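Local coordinates for protein putative aminooxidase (Propionibacterium acnes, PDB 2BA9) that isomerises polyunsaturated fatty acids, producing conjugated linoleic acid, probably with its bound flavin-adenine dinucleotide taking part, at residues R87-E93 with I294-D300; R106-V110 with A156-L160; G53-E57 with Y314-D320; L120-Y125 with F148-C154. One frame throughout, in Å; residues are numbered along the deposited sequence.

Interactions 1 and 3 both reach one mixed beta sheet, interaction 3 through strand 310-315 alone, which pairs with strand 295-297 of interaction 1. Their centres are 18 Å apart, and Ser295 OG meets His315 N at 2.8 Å, a probable hydrogen bond. Interactions 2 and 4 both use helix 106-122, with centres 14 Å apart, and Arg158 N packs on Leu149 CD1 at 3.7 Å. Between the pairs, the nearest atoms of interactions 1 and 2 stay about 6 Å apart. The side chain of Glu57, in interaction 3, comes within about 7 Å of the flavin-adenine dinucleotide; interactions 3 and 4 are far apart, with centres 39 Å from each other.

Interaction 1. Residues R87-E93 with I294-D300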
loop_
_atom_site.group_PDB
_atom_site.type_symbol
_atom_site.label_atom_id
_atom_site.label_comp_id
_atom_site.label_asym_id
_atom_site.label_seq_id
_atom_site.Cartn_x
_atom_site.Cartn_y
_atom_site.Cartn_z
ATOM N N ARG A 87 12.047 -15.207 -5.192
ATOM C CA ARG A 87 12.276 -15.501 -6.604
ATOM C C ARG A 87 10.979 -15.951 -7.238
ATOM O O ARG A 87 10.054 -16.363 -6.543
ATOM C CB ARG A 87 13.439 -16.495 -6.849
ATOM C CG ARG A 87 14.154 -17.115 -5.614
ATOM C CD ARG A 87 15.692 -17.298 -5.781
ATOM N NE ARG A 87 16.180 -17.526 -7.148
ATOM C CZ ARG A 87 17.466 -17.708 -7.482
ATOM N NH1 ARG A 87 18.427 -17.708 -6.550
ATOM N NH2 ARG A 87 17.798 -17.901 -8.762
ATOM N N ARG A 88 10.911 -15.847 -8.557
ATOM C CA ARG A 88 9.640 -15.979 -9.254
ATOM C C ARG A 88 9.795 -16.606 -10.631
ATOM O O ARG A 88 10.878 -16.652 -11.202
ATOM C CB ARG A 88 8.923 -14.611 -9.352
ATOM C CG ARG A 88 9.431 -13.633 -10.430
ATOM C CD ARG A 88 10.903 -13.211 -10.256
ATOM N NE ARG A 88 11.314 -12.295 -11.323
ATOM C CZ ARG A 88 11.679 -12.676 -12.548
ATOM N NH1 ARG A 88 12.027 -11.755 -13.443
ATOM N NH2 ARG A 88 11.698 -13.968 -12.892
ATOM N N GLU A 89 8.689 -17.111 -11.139
ATOM C CA GLU A 89 8.587 -17.484 -12.539
ATOM C C GLU A 89 7.339 -16.814 -13.131
ATOM O O GLU A 89 6.555 -16.174 -12.415
ATOM C CB GLU A 89 8.540 -19.001 -12.693
ATOM C CG GLU A 89 7.221 -19.634 -12.284
ATOM C CD GLU A 89 7.297 -21.145 -12.140
ATOM O OE1 GLU A 89 8.305 -21.751 -12.559
ATOM O OE2 GLU A 89 6.333 -21.729 -11.591
ATOM N N PHE A 90 7.168 -16.972 -14.437
ATOM C CA PHE A 90 6.057 -16.367 -15.141
ATOM C C PHE A 90 5.229 -17.433 -15.802
ATOM O O PHE A 90 5.768 -18.339 -16.429
ATOM C CB PHE A 90 6.551 -15.329 -16.151
ATOM C CG PHE A 90 6.951 -14.040 -15.506
ATOM C CD1 PHE A 90 5.989 -13.109 -15.153
ATOM C CD2 PHE A 90 8.291 -13.774 -15.211
ATOM C CE1 PHE A 90 6.343 -11.914 -14.523
ATOM C CE2 PHE A 90 8.665 -12.578 -14.594
ATOM C CZ PHE A 90 7.687 -11.649 -14.242
ATOM N N LEU A 91 3.913 -17.306 -15.624
ATOM C CA LEU A 91 2.925 -18.275 -16.056
ATOM C C LEU A 91 1.929 -17.603 -16.977
ATOM O O LEU A 91 1.594 -16.440 -16.788
ATOM C CB LEU A 91 2.119 -18.800 -14.859
ATOM C CG LEU A 91 2.859 -19.480 -13.714
ATOM C CD1 LEU A 91 1.851 -19.898 -12.676
ATOM C CD2 LEU A 91 3.682 -20.659 -14.230
ATOM N N HIS A 92 1.447 -18.356 -17.953
ATOM C CA HIS A 92 0.300 -17.948 -18.746
ATOM C C HIS A 92 -0.958 -18.323 -17.975
ATOM O O HIS A 92 -0.914 -19.043 -16.975
ATOM C CB HIS A 92 0.329 -18.595 -20.141
ATOM C CG HIS A 92 1.314 -17.964 -21.075
ATOM N ND1 HIS A 92 1.198 -16.660 -21.502
ATOM C CD2 HIS A 92 2.418 -18.461 -21.680
ATOM C CE1 HIS A 92 2.199 -16.374 -22.314
ATOM N NE2 HIS A 92 2.958 -17.448 -22.435
ATOM N N GLU A 93 -2.092 -17.816 -18.433
ATOM C CA GLU A 93 -3.340 -18.066 -17.741
ATOM C C GLU A 93 -3.741 -19.540 -17.729
ATOM O O GLU A 93 -4.595 -19.925 -16.933
ATOM C CB GLU A 93 -4.463 -17.231 -18.335
ATOM C CG GLU A 93 -4.843 -17.577 -19.754
ATOM C CD GLU A 93 -5.841 -16.596 -20.274
ATOM O OE1 GLU A 93 -6.905 -17.016 -20.746
ATOM O OE2 GLU A 93 -5.568 -15.390 -20.156
ATOM N N ILE A 294 8.820 -22.325 -6.335
ATOM C CA ILE A 294 9.097 -20.927 -6.642
ATOM C C ILE A 294 7.758 -20.159 -6.707
ATOM O O ILE A 294 6.712 -20.773 -6.921
ATOM C CB ILE A 294 9.864 -20.819 -7.981
ATOM C CG1 ILE A 294 10.501 -19.436 -8.131
ATOM C CG2 ILE A 294 8.946 -21.162 -9.180
ATOM C CD1 ILE A 294 11.529 -19.384 -9.272
ATOM N N SER A 295 7.785 -18.840 -6.493
ATOM C CA SER A 295 6.566 -18.007 -6.637
ATOM C C SER A 295 6.219 -17.842 -8.123
ATOM O O SER A 295 7.061 -18.008 -8.986
ATOM C CB SER A 295 6.736 -16.631 -5.974
ATOM O OG SER A 295 6.861 -16.736 -4.563
ATOM N N GLY A 296 4.975 -17.518 -8.428
ATOM C CA GLY A 296 4.578 -17.355 -9.827
ATOM C C GLY A 296 3.729 -16.132 -10.092
ATOM O O GLY A 296 2.826 -15.826 -9.313
ATOM N N TYR A 297 4.029 -15.446 -11.197
ATOM C CA TYR A 297 3.250 -14.305 -11.689
ATOM C C TYR A 297 2.488 -14.692 -12.953
ATOM O O TYR A 297 2.901 -15.586 -13.709
ATOM C CB TYR A 297 4.151 -13.111 -12.020
ATOM C CG TYR A 297 4.665 -12.351 -10.808
ATOM C CD1 TYR A 297 4.240 -11.059 -10.525
ATOM C CD2 TYR A 297 5.582 -12.938 -9.947
ATOM C CE1 TYR A 297 4.738 -10.370 -9.405
ATOM C CE2 TYR A 297 6.066 -12.275 -8.844
ATOM C CZ TYR A 297 5.640 -10.994 -8.569
ATOM O OH TYR A 297 6.143 -10.357 -7.448
ATOM N N VAL A 298 1.372 -14.002 -13.177
ATOM C CA VAL A 298 0.487 -14.314 -14.295
ATOM C C VAL A 298 0.042 -13.032 -14.981
ATOM O O VAL A 298 -1.074 -12.524 -14.731
ATOM C CB VAL A 298 -0.721 -15.175 -13.861
ATOM C CG1 VAL A 298 -1.405 -15.817 -15.078
ATOM C CG2 VAL A 298 -0.289 -16.260 -12.911
ATOM N N PRO A 299 0.928 -12.477 -15.835
ATOM C CA PRO A 299 0.589 -11.276 -16.598
ATOM C C PRO A 299 -0.725 -11.407 -17.343
ATOM O O PRO A 299 -1.509 -10.476 -17.357
ATOM C CB PRO A 299 1.760 -11.142 -17.573
ATOM C CG PRO A 299 2.900 -11.801 -16.859
ATOM C CD PRO A 299 2.315 -12.923 -16.095
ATOM N N ASP A 300 -0.974 -12.567 -17.939
ATOM C CA ASP A 300 -2.256 -12.827 -18.597
ATOM C C ASP A 300 -3.450 -12.416 -17.739
ATOM O O ASP A 300 -4.434 -11.883 -18.267
ATOM C CB ASP A 300 -2.400 -14.315 -18.978
ATOM C CG ASP A 300 -1.625 -14.679 -20.226
ATOM O OD1 ASP A 300 -1.144 -13.772 -20.956
ATOM O OD2 ASP A 300 -1.494 -15.885 -20.488
HETATM O O HOH W 1 9.523 -16.352 -3.612
HETATM O O HOH W 2 5.522 -21.935 -9.073
#
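With chi1 at -76°, Tyr297 CG sits anti to its carbonyl carbon, and the ring runs across the side chain of Arg88, where CE2 lies 3.7 Å from Arg88 CB. Phe90, with a nearly equal chi1 of -77°, lies on the same sheet face and brings CE1 to 3.5 Å from Tyr297 CB; the two rings meet obliquely. Strands 88-91 and 295-297 form a parallel pair within the mixed sheet, as the alternating bonds show: Glu89 N donates to Ser295 O (2.8 Å), Tyr297 N to Glu89 O (2.9 Å) and Leu91 N to Tyr297 O (2.8 Å). On the face that carries Glu89, CD of Glu89 meets Ile294 CG2, just ahead of strand 295-297, at 3.4 Å, and a water bridges Glu89 OE2 to Ile294 O. Past the strands, Asp300 OD2 accepts two bonds: Glu93 N reaches its anti lone pair at 2.9 Å, while His92 ND1 approaches from above the carboxylate plane at 3.0 Å. Glu93 OE2 stands near the same carboxylate, its negative charge paired with Arg303.

Interaction 2. Residues R106-V110 with A156-L160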
loop_
_atom_site.group_PDB
_atom_site.type_symbol
_atom_site.label_atom_id
_atom_site.label_comp_id
_atom_site.label_asym_id
_atom_site.label_seq_id
_atom_site.Cartn_x
_atom_site.Cartn_y
_atom_site.Cartn_z
ATOM N N ARG A 106 9.128 -8.893 -28.604
ATOM C CA ARG A 106 8.656 -8.047 -27.508
ATOM C C ARG A 106 9.819 -7.588 -26.628
ATOM O O ARG A 106 9.862 -6.431 -26.188
ATOM C CB ARG A 106 7.594 -8.785 -26.672
ATOM C CG ARG A 106 6.914 -7.924 -25.586
ATOM C CD ARG A 106 6.486 -6.551 -26.099
ATOM N NE ARG A 106 5.471 -5.930 -25.243
ATOM C CZ ARG A 106 4.852 -4.776 -25.498
ATOM N NH1 ARG A 106 5.149 -4.071 -26.581
ATOM N NH2 ARG A 106 3.931 -4.318 -24.656
ATOM N N GLY A 107 10.762 -8.494 -26.380
ATOM C CA GLY A 107 11.885 -8.220 -25.483
ATOM C C GLY A 107 12.625 -6.917 -25.760
ATOM O O GLY A 107 12.802 -6.089 -24.849
ATOM N N PRO A 108 13.093 -6.735 -27.010
ATOM C CA PRO A 108 13.769 -5.483 -27.377
ATOM C C PRO A 108 12.868 -4.235 -27.330
ATOM O O PRO A 108 13.380 -3.128 -27.167
ATOM C CB PRO A 108 14.239 -5.743 -28.816
ATOM C CG PRO A 108 14.150 -7.255 -29.010
ATOM C CD PRO A 108 13.043 -7.692 -28.138
ATOM N N GLN A 109 11.556 -4.410 -27.475
ATOM C CA GLN A 109 10.625 -3.282 -27.399
ATOM C C GLN A 109 10.522 -2.769 -25.967
ATOM O O GLN A 109 10.644 -1.568 -25.711
ATOM C CB GLN A 109 9.247 -3.672 -27.929
ATOM C CG GLN A 109 9.192 -3.833 -29.440
ATOM C CD GLN A 109 7.980 -4.643 -29.912
ATOM O OE1 GLN A 109 7.090 -4.959 -29.132
ATOM N NE2 GLN A 109 7.960 -4.989 -31.195
ATOM N N VAL A 110 10.317 -3.695 -25.041
ATOM C CA VAL A 110 10.306 -3.390 -23.617
ATOM C C VAL A 110 11.585 -2.654 -23.203
ATOM O O VAL A 110 11.534 -1.568 -22.635
ATOM C CB VAL A 110 10.143 -4.673 -22.764
ATOM C CG1 VAL A 110 10.253 -4.350 -21.266
ATOM C CG2 VAL A 110 8.800 -5.345 -23.052
ATOM N N ALA A 156 5.588 -0.087 -24.321
ATOM C CA ALA A 156 6.224 -1.374 -23.975
ATOM C C ALA A 156 6.821 -1.414 -22.552
ATOM O O ALA A 156 7.029 -2.491 -21.988
ATOM C CB ALA A 156 7.295 -1.719 -25.007
ATOM N N ALA A 157 7.079 -0.256 -21.962
ATOM C CA ALA A 157 7.568 -0.205 -20.577
ATOM C C ALA A 157 6.637 -0.898 -19.562
ATOM O O ALA A 157 7.095 -1.393 -18.518
ATOM C CB ALA A 157 7.830 1.243 -20.155
ATOM N N ARG A 158 5.342 -0.929 -19.882
ATOM C CA ARG A 158 4.305 -1.485 -19.006
ATOM C C ARG A 158 4.514 -2.958 -18.678
ATOM O O ARG A 158 4.103 -3.408 -17.616
ATOM C CB ARG A 158 2.911 -1.314 -19.639
ATOM C CG ARG A 158 2.605 -2.349 -20.719
ATOM C CD ARG A 158 1.386 -1.982 -21.575
ATOM N NE ARG A 158 0.183 -1.583 -20.829
ATOM C CZ ARG A 158 -0.618 -2.414 -20.158
ATOM N NH1 ARG A 158 -0.340 -3.703 -20.069
ATOM N NH2 ARG A 158 -1.706 -1.952 -19.543
ATOM N N ASP A 159 5.104 -3.718 -19.595
ATOM C CA ASP A 159 5.391 -5.135 -19.351
ATOM C C ASP A 159 6.292 -5.340 -18.134
ATOM O O ASP A 159 6.148 -6.319 -17.414
ATOM C CB ASP A 159 6.059 -5.770 -20.577
ATOM C CG ASP A 159 5.090 -6.007 -21.722
ATOM O OD1 ASP A 159 4.059 -5.298 -21.834
ATOM O OD2 ASP A 159 5.366 -6.923 -22.511
ATOM N N LEU A 160 7.233 -4.428 -17.921
ATOM C CA LEU A 160 8.104 -4.475 -16.736
ATOM C C LEU A 160 7.386 -3.936 -15.493
ATOM O O LEU A 160 7.367 -4.575 -14.459
ATOM C CB LEU A 160 9.392 -3.670 -16.961
ATOM C CG LEU A 160 10.458 -3.809 -15.860
ATOM C CD1 LEU A 160 11.144 -5.149 -15.940
ATOM C CD2 LEU A 160 11.482 -2.713 -15.936
#
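Residues 106-110 of helix 106-122 pass close to the residues leading into the short helix 158-161, with the CA atoms of Val110 and Ala156 4.6 Å apart. This packing of helix 106-122 on segment 156-160 combines a small apolar patch with a bidentate salt bridge. Ala156 CB points at the first helix and touches Gln109 O at 3.4 Å, consistent with the close backbones. Val110 CG2 fits beside it, 3.5 Å from Ala156 O and 3.7 Å from Asp159 CB. Arg106 extends CG anti to its backbone N (chi1 -173°), then bends at chi2 to present the NE side of its guanidinium to Asp159. NE donates to OD2 of Asp159 at 2.9 Å and NH2 to its OD1 at 3.0 Å. Both oxygens are met from above the carboxylate plane, and the two flat groups are turned 67° apart. Ala156 CB lies over one guanidinium face, 3.6 Å from Arg106 NH1, which also makes a weak bond to Gln109 OE1 at 3.3 Å.

Interaction 3. Residues G53-E57 with Y314-D320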
loop_
_atom_site.group_PDB
_atom_site.type_symbol
_atom_site.label_atom_id
_atom_site.label_comp_id
_atom_site.label_asym_id
_atom_site.label_seq_id
_atom_site.Cartn_x
_atom_site.Cartn_y
_atom_site.Cartn_z
ATOM N N GLY A 53 4.441 -22.914 13.685
ATOM C CA GLY A 53 5.706 -22.415 14.229
ATOM C C GLY A 53 6.375 -21.276 13.473
ATOM O O GLY A 53 7.450 -20.828 13.859
ATOM N N ARG A 54 5.756 -20.809 12.391
ATOM C CA ARG A 54 6.334 -19.746 11.568
ATOM C C ARG A 54 5.213 -18.825 11.110
ATOM O O ARG A 54 4.043 -19.196 11.136
ATOM C CB ARG A 54 7.086 -20.315 10.347
ATOM C CG ARG A 54 8.257 -21.238 10.707
ATOM C CD ARG A 54 9.241 -21.463 9.569
ATOM N NE ARG A 54 8.884 -22.613 8.749
ATOM C CZ ARG A 54 9.679 -23.197 7.848
ATOM N NH1 ARG A 54 10.923 -22.758 7.638
ATOM N NH2 ARG A 54 9.228 -24.242 7.158
ATOM N N ARG A 55 5.582 -17.618 10.719
ATOM C CA ARG A 55 4.607 -16.628 10.323
ATOM C C ARG A 55 4.502 -16.525 8.815
ATOM O O ARG A 55 5.503 -16.530 8.096
ATOM C CB ARG A 55 4.938 -15.261 10.932
ATOM C CG ARG A 55 5.012 -15.283 12.460
ATOM C CD ARG A 55 5.504 -13.989 13.042
ATOM N NE ARG A 55 4.484 -12.941 13.033
ATOM C CZ ARG A 55 4.592 -11.772 13.664
ATOM N NH1 ARG A 55 5.677 -11.469 14.366
ATOM N NH2 ARG A 55 3.602 -10.896 13.601
ATOM N N TYR A 56 3.274 -16.398 8.338
ATOM C CA TYR A 56 3.040 -16.130 6.934
ATOM C C TYR A 56 2.480 -14.718 6.795
ATOM O O TYR A 56 2.131 -14.080 7.792
ATOM C CB TYR A 56 2.106 -17.177 6.321
ATOM C CG TYR A 56 0.730 -17.246 6.936
ATOM C CD1 TYR A 56 -0.345 -16.589 6.354
ATOM C CD2 TYR A 56 0.496 -17.986 8.087
ATOM C CE1 TYR A 56 -1.621 -16.668 6.898
ATOM C CE2 TYR A 56 -0.771 -18.069 8.638
ATOM C CZ TYR A 56 -1.825 -17.404 8.039
ATOM O OH TYR A 56 -3.084 -17.483 8.589
ATOM N N GLU A 57 2.409 -14.238 5.557
ATOM C CA GLU A 57 2.003 -12.875 5.291
ATOM C C GLU A 57 0.606 -12.891 4.676
ATOM O O GLU A 57 0.361 -13.504 3.619
ATOM C CB GLU A 57 2.994 -12.178 4.350
ATOM C CG GLU A 57 4.457 -12.091 4.828
ATOM C CD GLU A 57 4.724 -10.987 5.857
ATOM O OE1 GLU A 57 3.803 -10.647 6.648
ATOM O OE2 GLU A 57 5.866 -10.448 5.870
ATOM N N TYR A 314 2.472 -16.537 -3.758
ATOM C CA TYR A 314 3.694 -16.404 -2.979
ATOM C C TYR A 314 4.157 -17.714 -2.335
ATOM O O TYR A 314 3.458 -18.283 -1.490
ATOM C CB TYR A 314 3.455 -15.333 -1.915
ATOM C CG TYR A 314 4.582 -15.067 -0.948
ATOM C CD1 TYR A 314 5.912 -15.132 -1.336
ATOM C CD2 TYR A 314 4.297 -14.705 0.354
ATOM C CE1 TYR A 314 6.934 -14.874 -0.429
ATOM C CE2 TYR A 314 5.286 -14.443 1.253
ATOM C CZ TYR A 314 6.608 -14.530 0.868
ATOM O OH TYR A 314 7.578 -14.246 1.784
ATOM N N HIS A 315 5.341 -18.166 -2.763
ATOM C CA HIS A 315 6.085 -19.291 -2.188
ATOM C C HIS A 315 7.070 -18.779 -1.121
ATOM O O HIS A 315 8.089 -18.189 -1.448
ATOM C CB HIS A 315 6.845 -20.009 -3.329
ATOM C CG HIS A 315 7.607 -21.240 -2.916
ATOM N ND1 HIS A 315 8.984 -21.274 -2.848
ATOM C CD2 HIS A 315 7.188 -22.491 -2.606
ATOM C CE1 HIS A 315 9.381 -22.486 -2.495
ATOM N NE2 HIS A 315 8.311 -23.245 -2.340
ATOM N N ARG A 316 6.780 -19.029 0.151
ATOM C CA ARG A 316 7.517 -18.371 1.256
ATOM C C ARG A 316 8.540 -19.272 1.958
ATOM O O ARG A 316 9.728 -18.919 2.069
ATOM C CB ARG A 316 6.524 -17.816 2.290
ATOM C CG ARG A 316 7.162 -17.156 3.530
ATOM C CD ARG A 316 6.154 -16.232 4.207
ATOM N NE ARG A 316 6.555 -15.710 5.516
ATOM C CZ ARG A 316 7.304 -14.625 5.716
ATOM N NH1 ARG A 316 7.813 -13.943 4.697
ATOM N NH2 ARG A 316 7.567 -14.220 6.951
ATOM N N TRP A 317 8.064 -20.414 2.458
ATOM C CA TRP A 317 8.906 -21.368 3.156
ATOM C C TRP A 317 9.186 -22.538 2.236
ATOM O O TRP A 317 8.335 -23.407 2.049
ATOM C CB TRP A 317 8.215 -21.851 4.435
ATOM C CG TRP A 317 7.878 -20.730 5.386
ATOM C CD1 TRP A 317 6.628 -20.328 5.776
ATOM C CD2 TRP A 317 8.804 -19.869 6.055
ATOM N NE1 TRP A 317 6.723 -19.278 6.648
ATOM C CE2 TRP A 317 8.045 -18.967 6.833
ATOM C CE3 TRP A 317 10.200 -19.768 6.074
ATOM C CZ2 TRP A 317 8.636 -17.991 7.632
ATOM C CZ3 TRP A 317 10.787 -18.788 6.869
ATOM C CH2 TRP A 317 10.002 -17.913 7.634
ATOM N N ALA A 318 10.379 -22.546 1.654
ATOM C CA ALA A 318 10.736 -23.492 0.595
ATOM C C ALA A 318 10.938 -24.917 1.112
ATOM O O ALA A 318 10.785 -25.887 0.367
ATOM C CB ALA A 318 12.005 -23.008 -0.141
ATOM N N ASP A 319 11.263 -25.036 2.394
ATOM C CA ASP A 319 11.616 -26.315 2.977
ATOM C C ASP A 319 10.442 -27.138 3.509
ATOM O O ASP A 319 10.653 -28.238 4.012
ATOM C CB ASP A 319 12.622 -26.096 4.102
ATOM C CG ASP A 319 12.065 -25.245 5.209
ATOM O OD1 ASP A 319 11.464 -24.207 4.883
ATOM O OD2 ASP A 319 12.213 -25.611 6.392
ATOM N N ASP A 320 9.216 -26.645 3.399
ATOM C CA ASP A 320 8.080 -27.380 3.966
ATOM C C ASP A 320 6.871 -27.332 3.039
ATOM O O ASP A 320 6.228 -26.301 2.937
ATOM C CB ASP A 320 7.741 -26.816 5.356
ATOM C CG ASP A 320 6.526 -27.475 5.993
ATOM O OD1 ASP A 320 5.853 -28.297 5.333
ATOM O OD2 ASP A 320 6.240 -27.163 7.173
HETATM O O HOH W 3 3.947 -19.729 8.014
HETATM O O HOH W 4 6.839 -25.141 8.818
HETATM O O HOH W 5 8.393 -10.830 4.744
#
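Arg54 lies along one face of Trp317, its CD over the six-membered ring (3.8 Å to the centroid, a CH-pi contact) and its guanidinium stacked flat, with planes 18° apart. The contact joins the two-stranded antiparallel hairpin 50-55 to the segment following strand 310-315, which includes a type I beta turn from Trp317 to Asp320. A bend at chi3 (-90°) turns the Arg54 guanidinium flat toward the indole, giving an off-centre cation-pi contact with the five-membered ring, CZ 4.3 Å from its centroid. The far end grips Asp319: NH1 and NH2 both donate to Asp319 OD1 at 3.2 Å, and the two flat groups stand nearly perpendicular. A water links Arg54 NH2 to Asp320 OD2. Arg316 CG lies 3.7 Å above the other face of the Trp317 ring, toward its rim, so an arginine chain contacts each face. Extended from CG to NE, Arg316 delivers NE to Arg55 O at 2.9 Å, in the carbonyl plane; weak bonds from Arg316 NH2 and Trp317 NE1 reach the same oxygen. Farther out, Glu57 CG lies over the Arg316 guanidinium, while Ser48 and Thr205 hold the Glu57 carboxylate. Arg316 NH1 donates in its guanidinium plane to Tyr314 OH at 2.9 Å.

Interaction 4. Residues L120-Y125 with F148-C154; sequences LLATKY and FLALNGC
A Schellman motif ends helix 145-151, and the Asn152 side chain just before its C-prime residue, Gly153, reaches over to the end of helix 106-122. The motif is set by Cys154 N to Leu149 O (2.9 Å) and Gly153 N to Ala150 O (3.1 Å), with positive phi at Gly153. Asn152 is the polar centre of the contact, using both ends of its amide. OD1 accepts from Lys124 NZ at 2.8 Å, on a lone pair in the carbonyl plane, and the fully extended lysine chain, with CG anti to its backbone N (chi1 -178°), spans the distance. ND2 of Asn152 donates in the amide plane to Tyr125 OH at 2.9 Å, with a fairly straight N-H...O angle of 161°, and also to Phe148 O, in the helix that precedes it. Lys124 NZ donates to Tyr125 OH as well, at 3.1 Å, and the hydroxyl has a further bond to Asp140, so the buried hydroxyl and amide are tied into one network. Apolar packing flanks it. Leu120 CD1 lies 3.8 Å from Asn152 CB. The Tyr125 ring has Lys124 CG over one face and, on the opposite face, Phe148 CE1, which comes to 3.6 Å from Tyr125 CE2.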
loop_
_atom_site.group_PDB
_atom_site.type_symbol
_atom_site.label_atom_id
_atom_site.label_comp_id
_atom_site.label_asym_id
_atom_site.label_seq_id
_atom_site.Cartn_x
_atom_site.Cartn_y
_atom_site.Cartn_z
ATOM N N LEU A 120 13.802 10.083 -19.613
ATOM C CA LEU A 120 12.747 11.081 -19.456
ATOM C C LEU A 120 12.436 11.391 -17.993
ATOM O O LEU A 120 12.198 12.540 -17.652
ATOM C CB LEU A 120 11.465 10.607 -20.130
ATOM C CG LEU A 120 11.417 10.629 -21.649
ATOM C CD1 LEU A 120 10.297 9.691 -22.102
ATOM C CD2 LEU A 120 11.194 12.046 -22.161
ATOM N N LEU A 121 12.423 10.370 -17.139
ATOM C CA LEU A 121 12.146 10.567 -15.714
ATOM C C LEU A 121 13.234 11.417 -15.043
ATOM O O LEU A 121 12.964 12.157 -14.090
ATOM C CB LEU A 121 12.019 9.219 -15.000
ATOM C CG LEU A 121 10.752 8.406 -15.295
ATOM C CD1 LEU A 121 10.762 7.073 -14.542
ATOM C CD2 LEU A 121 9.510 9.239 -14.948
ATOM N N ALA A 122 14.459 11.304 -15.549
ATOM C CA ALA A 122 15.623 11.971 -14.950
ATOM C C ALA A 122 15.668 13.447 -15.335
ATOM O O ALA A 122 16.268 14.246 -14.636
ATOM C CB ALA A 122 16.907 11.271 -15.378
ATOM N N THR A 123 15.000 13.800 -16.427
ATOM C CA THR A 123 15.046 15.135 -16.992
ATOM C C THR A 123 13.654 15.801 -17.100
ATOM O O THR A 123 13.264 16.597 -16.240
ATOM C CB THR A 123 15.715 15.064 -18.368
ATOM O OG1 THR A 123 15.061 14.060 -19.162
ATOM C CG2 THR A 123 17.198 14.707 -18.210
ATOM N N LYS A 124 12.920 15.462 -18.160
ATOM C CA LYS A 124 11.608 16.043 -18.453
ATOM C C LYS A 124 10.648 16.018 -17.256
ATOM O O LYS A 124 9.887 16.964 -17.068
ATOM C CB LYS A 124 10.981 15.308 -19.640
ATOM C CG LYS A 124 9.635 15.846 -20.096
ATOM C CD LYS A 124 9.139 15.080 -21.318
ATOM C CE LYS A 124 7.701 15.429 -21.692
ATOM N NZ LYS A 124 7.126 14.449 -22.701
ATOM N N TYR A 125 10.697 14.944 -16.461
ATOM C CA TYR A 125 9.795 14.751 -15.311
ATOM C C TYR A 125 10.497 14.744 -13.961
ATOM O O TYR A 125 9.987 14.163 -13.001
ATOM C CB TYR A 125 9.022 13.429 -15.455
ATOM C CG TYR A 125 8.192 13.366 -16.712
ATOM C CD1 TYR A 125 7.147 14.257 -16.912
ATOM C CD2 TYR A 125 8.445 12.413 -17.690
ATOM C CE1 TYR A 125 6.378 14.214 -18.063
ATOM C CE2 TYR A 125 7.691 12.358 -18.853
ATOM C CZ TYR A 125 6.659 13.264 -19.038
ATOM O OH TYR A 125 5.891 13.207 -20.179
ATOM N N PHE A 148 0.047 8.180 -20.192
ATOM C CA PHE A 148 1.361 8.772 -19.932
ATOM C C PHE A 148 2.451 8.140 -20.812
ATOM O O PHE A 148 3.212 8.848 -21.476
ATOM C CB PHE A 148 1.702 8.636 -18.436
ATOM C CG PHE A 148 3.154 8.885 -18.108
ATOM C CD1 PHE A 148 3.630 10.173 -17.935
ATOM C CD2 PHE A 148 4.041 7.823 -17.986
ATOM C CE1 PHE A 148 4.980 10.411 -17.635
ATOM C CE2 PHE A 148 5.387 8.045 -17.679
ATOM C CZ PHE A 148 5.855 9.347 -17.502
ATOM N N LEU A 149 2.519 6.805 -20.811
ATOM C CA LEU A 149 3.486 6.070 -21.640
ATOM C C LEU A 149 3.293 6.335 -23.141
ATOM O O LEU A 149 4.261 6.615 -23.872
ATOM C CB LEU A 149 3.405 4.559 -21.350
ATOM C CG LEU A 149 3.914 4.057 -19.993
ATOM C CD1 LEU A 149 3.872 2.520 -19.884
ATOM C CD2 LEU A 149 5.318 4.566 -19.691
ATOM N N ALA A 150 2.039 6.259 -23.596
ATOM C CA ALA A 150 1.690 6.510 -24.992
ATOM C C ALA A 150 2.161 7.874 -25.487
ATOM O O ALA A 150 2.672 8.009 -26.588
ATOM C CB ALA A 150 0.176 6.364 -25.204
ATOM N N LEU A 151 2.004 8.887 -24.657
ATOM C CA LEU A 151 2.420 10.239 -25.008
ATOM C C LEU A 151 3.927 10.314 -25.278
ATOM O O LEU A 151 4.390 11.146 -26.063
ATOM C CB LEU A 151 2.054 11.178 -23.860
ATOM C CG LEU A 151 2.118 12.672 -24.093
ATOM C CD1 LEU A 151 1.097 13.109 -25.131
ATOM C CD2 LEU A 151 1.885 13.361 -22.770
ATOM N N ASN A 152 4.682 9.429 -24.626
ATOM C CA ASN A 152 6.135 9.415 -24.739
ATOM C C ASN A 152 6.659 8.269 -25.607
ATOM O O ASN A 152 7.848 7.996 -25.611
ATOM C CB ASN A 152 6.734 9.351 -23.328
ATOM C CG ASN A 152 6.556 10.656 -22.568
ATOM O OD1 ASN A 152 7.142 11.682 -22.933
ATOM N ND2 ASN A 152 5.749 10.628 -21.502
ATOM N N GLY A 153 5.780 7.612 -26.356
ATOM C CA GLY A 153 6.155 6.422 -27.133
ATOM C C GLY A 153 6.804 5.283 -26.338
ATOM O O GLY A 153 7.679 4.604 -26.852
ATOM N N CYS A 154 6.393 5.083 -25.087
ATOM C CA CYS A 154 7.041 4.126 -24.194
ATOM C C CYS A 154 6.091 3.020 -23.717
ATOM O O CYS A 154 6.315 2.435 -22.663
ATOM C CB CYS A 154 7.607 4.852 -22.958
ATOM S SG CYS A 154 9.065 5.826 -23.248
#